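PDB 1VPK: DNA polymerase III, beta subunit from Thermotoga maritima, which probably tethers DNA polymerases and other proteins to DNA for processive replication, as a beta sliding clamp that forms a ring-shaped head-to-tail homodimer around the duplex. Local coordinates for residues S37-P40 against I41-G44; V109-G113 against S114-R118. All blocks are in the same frame, centred on the assembly; numbering follows the deposited sequence. Where two conformers were deposited one is given.

Contact 1 (S37-P40 against I41-G44); sequences SVKP and ILAG
Three successive i to i+3 backbone bonds wind the chain from Lys-39 to Gly-44, through the 3-10 residues Ile-41 to Ala-43. The amide N of Leu-42 reaches Lys-39 O at 2.9 Å, but the angle at the hydrogen is 129° and the bond is weak. One residue on, Ala-43 N lies 3.0 Å from Pro-40 O, and the methyl of Ala-43 sits against the same oxygen, with Ala-43 CB 3.4 Å from Pro-40 O. Gly-44 N then bonds to Ile-41 O at 3.1 Å. The ring nitrogen of Pro-40 carries no hydrogen.

Among the side chains, Lys-39 carries the contacts with Ile-41 and Leu-42. Its CG stands anti to the carbonyl carbon (chi1 -74°), which runs the aliphatic stem alongside Leu-42, the two pointing the same way: Lys-39 CB is 3.6 Å from Leu-42 CG, and Lys-39 CD is 3.8 Å from Leu-42 CD1. Beyond CD the lysine bends and its end leads away. Ile-41, next but one along the chain, crosses the lysine stem, and its CG2 presses on Lys-39 CB at 3.4 Å, a tight carbon contact; with CG1 anti to the backbone N (chi1 176°), CG2 is the branch wedged between N and the carbonyl carbon.

Leu-42 is buried against Ala-34, Leu-61 and Phe-127, and Leu-61 also meets Lys-39. This is a short 3-10 turn in the loop between helix 19-29 and strand 44-50 of the N-terminal clamp domain.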
loop_
_atom_site.group_PDB
_atom_site.type_symbol
_atom_site.label_atom_id
_atom_site.label_comp_id
_atom_site.label_asym_id
_atom_site.label_seq_id
_atom_site.Cartn_x
_atom_site.Cartn_y
_atom_site.Cartn_z
ATOM N N SER A 37 3.817 8.765 23.667
ATOM C CA SER A 37 3.407 9.726 24.684
ATOM C C SER A 37 2.672 9.001 25.794
ATOM O O SER A 37 1.989 7.996 25.551
ATOM C CB SER A 37 2.501 10.815 24.090
ATOM O OG SER A 37 1.881 11.599 25.108
ATOM N N VAL A 38 2.782 9.561 26.998
ATOM C CA VAL A 38 2.309 8.918 28.220
ATOM C C VAL A 38 3.217 7.704 28.467
ATOM O O VAL A 38 2.988 6.611 27.958
ATOM C CB VAL A 38 0.800 8.524 28.163
ATOM N N LYS A 39 4.289 7.963 29.221
ATOM C CA LYS A 39 5.293 6.960 29.522
ATOM C C LYS A 39 5.905 6.420 28.212
ATOM O O LYS A 39 5.451 5.403 27.645
ATOM C CB LYS A 39 4.690 5.890 30.460
ATOM C CG LYS A 39 4.520 6.406 31.919
ATOM C CD LYS A 39 3.722 5.439 32.849
ATOM C CE LYS A 39 2.270 5.911 33.122
ATOM N NZ LYS A 39 1.862 5.783 34.560
ATOM N N PRO A 40 6.904 7.151 27.678
ATOM C CA PRO A 40 7.833 6.646 26.675
ATOM C C PRO A 40 8.429 5.282 27.084
ATOM O O PRO A 40 8.704 4.445 26.253
ATOM C CB PRO A 40 8.915 7.735 26.664
ATOM C CG PRO A 40 8.218 8.933 26.974
ATOM C CD PRO A 40 7.179 8.561 27.989
ATOM N N ILE A 41 8.623 5.093 28.375
ATOM C CA ILE A 41 8.992 3.826 28.952
ATOM C C ILE A 41 8.057 2.675 28.564
ATOM O O ILE A 41 8.513 1.564 28.264
ATOM C CB ILE A 41 9.034 3.948 30.499
ATOM C CG1 ILE A 41 9.338 2.587 31.113
ATOM C CG2 ILE A 41 7.729 4.447 31.065
ATOM C CD1 ILE A 41 10.179 2.706 32.320
ATOM N N LEU A 42 6.745 2.957 28.543
ATOM C CA LEU A 42 5.760 1.975 28.121
ATOM C C LEU A 42 5.649 1.785 26.604
ATOM O O LEU A 42 4.950 0.865 26.155
ATOM C CB LEU A 42 4.406 2.272 28.717
ATOM C CG LEU A 42 4.380 2.337 30.259
ATOM C CD1 LEU A 42 2.950 2.351 30.779
ATOM C CD2 LEU A 42 5.081 1.166 30.874
ATOM N N ALA A 43 6.388 2.580 25.835
ATOM C CA ALA A 43 6.513 2.365 24.406
ATOM C C ALA A 43 7.726 1.473 24.134
ATOM O O ALA A 43 8.083 1.211 22.953
ATOM C CB ALA A 43 6.601 3.738 23.676
ATOM N N GLY A 44 8.367 0.986 25.219
ATOM C CA GLY A 44 9.449 0.023 25.129
ATOM C C GLY A 44 9.117 -1.356 25.693
ATOM O O GLY A 44 8.137 -1.515 26.459
#

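Contact 2 (V109-G113 against S114-R118); sequences VISSG and STVFR
Val-109 and Val-116 meet through their CG1 methyls, 3.6 Å apart, on the face of the hairpin that also carries Ser-111 and Arg-118. Each valine sets CG1 anti to its own backbone N (chi1 180° and -177°), and the two side chains cross at a slant. Val-109 CG2 runs beside the arginine stem, 4.1 Å from Arg-118 CG in one of the two conformers of Arg-118. Ser-111 OG approaches both Val-116 methyls. On the other face Ile-110 CD1 packs on Phe-117 CB at 4.0 Å, and the phenyl ring itself leads away from the neighbouring strand.

Four backbone bonds fix this pairing. Ile-110 and Phe-117 exchange a nearly straight pair, with Ile-110 N to Phe-117 O at 2.8 Å; Ser-112 and Thr-115 exchange the second, with Ser-112 N to Thr-115 O at 3.0 Å. The return bond, Thr-115 N to Ser-112 O, closes the type II' turn through Gly-113 and Ser-114. Gly-113 has positive phi there, as the first corner residue of a type II' turn does.

Ser-112 OG bonds to Ile-98 O at the start of strand 98-104 and to Asp-96 N just before it. Ser-114 OG is hydrogen-bonded to Asp-315 OD1 of the second subunit, as is Thr-115 OG1 in one of its two conformers. Strand 107-112 lies between 98-104 and 115-120, Met-90 of helix 87-91 touches Ile-110 and Phe-117, and residues 115-118 pair antiparallel with a strand of the second subunit, continuing the sheet across the interface.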
loop_
_atom_site.group_PDB
_atom_site.type_symbol
_atom_site.label_atom_id
_atom_site.label_comp_id
_atom_site.label_asym_id
_atom_site.label_seq_id
_atom_site.Cartn_x
_atom_site.Cartn_y
_atom_site.Cartn_z
ATOM N N VAL A 109 23.717 -5.033 23.328
ATOM C CA VAL A 109 24.445 -5.410 22.142
ATOM C C VAL A 109 23.767 -6.657 21.586
ATOM O O VAL A 109 23.583 -7.650 22.289
ATOM C CB VAL A 109 25.928 -5.693 22.399
ATOM C CG1 VAL A 109 26.602 -6.088 21.084
ATOM C CG2 VAL A 109 26.607 -4.528 23.062
ATOM N N ILE A 110 23.352 -6.577 20.324
ATOM C CA ILE A 110 22.586 -7.668 19.659
ATOM C C ILE A 110 23.414 -8.059 18.436
ATOM O O ILE A 110 23.551 -7.258 17.497
ATOM C CB ILE A 110 21.195 -7.207 19.175
ATOM C CG1 ILE A 110 20.357 -6.560 20.302
ATOM C CG2 ILE A 110 20.407 -8.367 18.611
ATOM C CD1 ILE A 110 20.287 -5.081 20.236
ATOM N N SER A 111 23.931 -9.294 18.458
ATOM C CA SER A 111 24.870 -9.808 17.478
ATOM C C SER A 111 24.281 -11.007 16.783
ATOM O O SER A 111 23.903 -12.032 17.417
ATOM C CB SER A 111 26.159 -10.260 18.149
ATOM O OG SER A 111 26.643 -9.218 18.957
ATOM N N SER A 112 24.266 -10.911 15.471
ATOM C CA SER A 112 23.753 -11.983 14.678
ATOM C C SER A 112 24.486 -12.028 13.367
ATOM O O SER A 112 24.336 -11.159 12.530
ATOM C CB SER A 112 22.277 -11.768 14.431
ATOM O OG SER A 112 21.819 -12.874 13.711
ATOM N N GLY A 113 25.278 -13.056 13.181
ATOM C CA GLY A 113 26.000 -13.183 11.947
ATOM C C GLY A 113 26.917 -12.017 11.700
ATOM O O GLY A 113 27.754 -11.713 12.534
ATOM N N SER A 114 26.709 -11.386 10.542
ATOM C CA SER A 114 27.420 -10.214 10.059
ATOM C C SER A 114 27.099 -8.884 10.788
ATOM O O SER A 114 27.834 -7.910 10.636
ATOM C CB SER A 114 27.054 -9.998 8.550
ATOM O OG SER A 114 25.631 -9.718 8.358
ATOM N N THR A 115 26.014 -8.854 11.542
ATOM C CA THR A 115 25.443 -7.604 12.052
ATOM C C THR A 115 25.624 -7.464 13.561
ATOM O O THR A 115 25.477 -8.446 14.299
ATOM C CB THR A 115 23.944 -7.574 11.739
ATOM O OG1 THR A 115 23.740 -8.091 10.421
ATOM C CG2 THR A 115 23.383 -6.170 11.847
ATOM N N VAL A 116 25.879 -6.242 14.016
ATOM C CA VAL A 116 25.843 -5.920 15.433
ATOM C C VAL A 116 25.096 -4.568 15.577
ATOM O O VAL A 116 25.438 -3.569 14.942
ATOM C CB VAL A 116 27.268 -5.867 16.074
ATOM C CG1 VAL A 116 27.181 -5.586 17.586
ATOM C CG2 VAL A 116 28.007 -7.143 15.846
ATOM N N PHE A 117 24.008 -4.632 16.334
ATOM C CA PHE A 117 23.226 -3.501 16.779
ATOM C C PHE A 117 23.634 -3.207 18.238
ATOM O O PHE A 117 23.837 -4.130 19.016
ATOM C CB PHE A 117 21.742 -3.806 16.716
ATOM C CG PHE A 117 21.131 -3.764 15.321
ATOM C CD1 PHE A 117 20.617 -2.590 14.797
ATOM C CD2 PHE A 117 21.002 -4.945 14.563
ATOM C CE1 PHE A 117 20.024 -2.549 13.540
ATOM C CE2 PHE A 117 20.397 -4.914 13.299
ATOM C CZ PHE A 117 19.896 -3.728 12.797
ATOM N N ARG A 118 23.772 -1.917 18.574
ATOM C CA ARG A 118 24.004 -1.474 19.936
ATOM C C ARG A 118 22.888 -0.482 20.247
ATOM O O ARG A 118 22.775 0.538 19.612
ATOM C CB ARG A 118 25.357 -0.812 20.059
ATOM C CG ARG A 118 26.473 -1.777 19.976
ATOM C CD ARG A 118 27.791 -1.022 20.077
ATOM N NE ARG A 118 28.936 -1.649 19.436
ATOM C CZ ARG A 118 29.038 -1.950 18.135
ATOM N NH1 ARG A 118 28.025 -1.783 17.267
ATOM N NH2 ARG A 118 30.175 -2.467 17.697
#

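Overall arrangement
Both contacts belong to the N-terminal clamp domain, one after the other along the chain, and neither touches the other: their centres are 25 Å apart and their nearest atoms about 13 Å. Contact 1 lies nearer the middle of the subunit, its centre 23 Å from the chain centre, and delivers the chain into strand 44-50 of an eight-stranded sheet that also includes strands from the central-domain range. Contact 2, at 34 Å, belongs to a different sheet, and its strand 115-120 is an edge of that sheet within the chain. The roles therefore differ: residues 37-44 make a turn that no other subunit of the assembly touches, whereas residues 114-118 of contact 2 meet the second subunit of the ring.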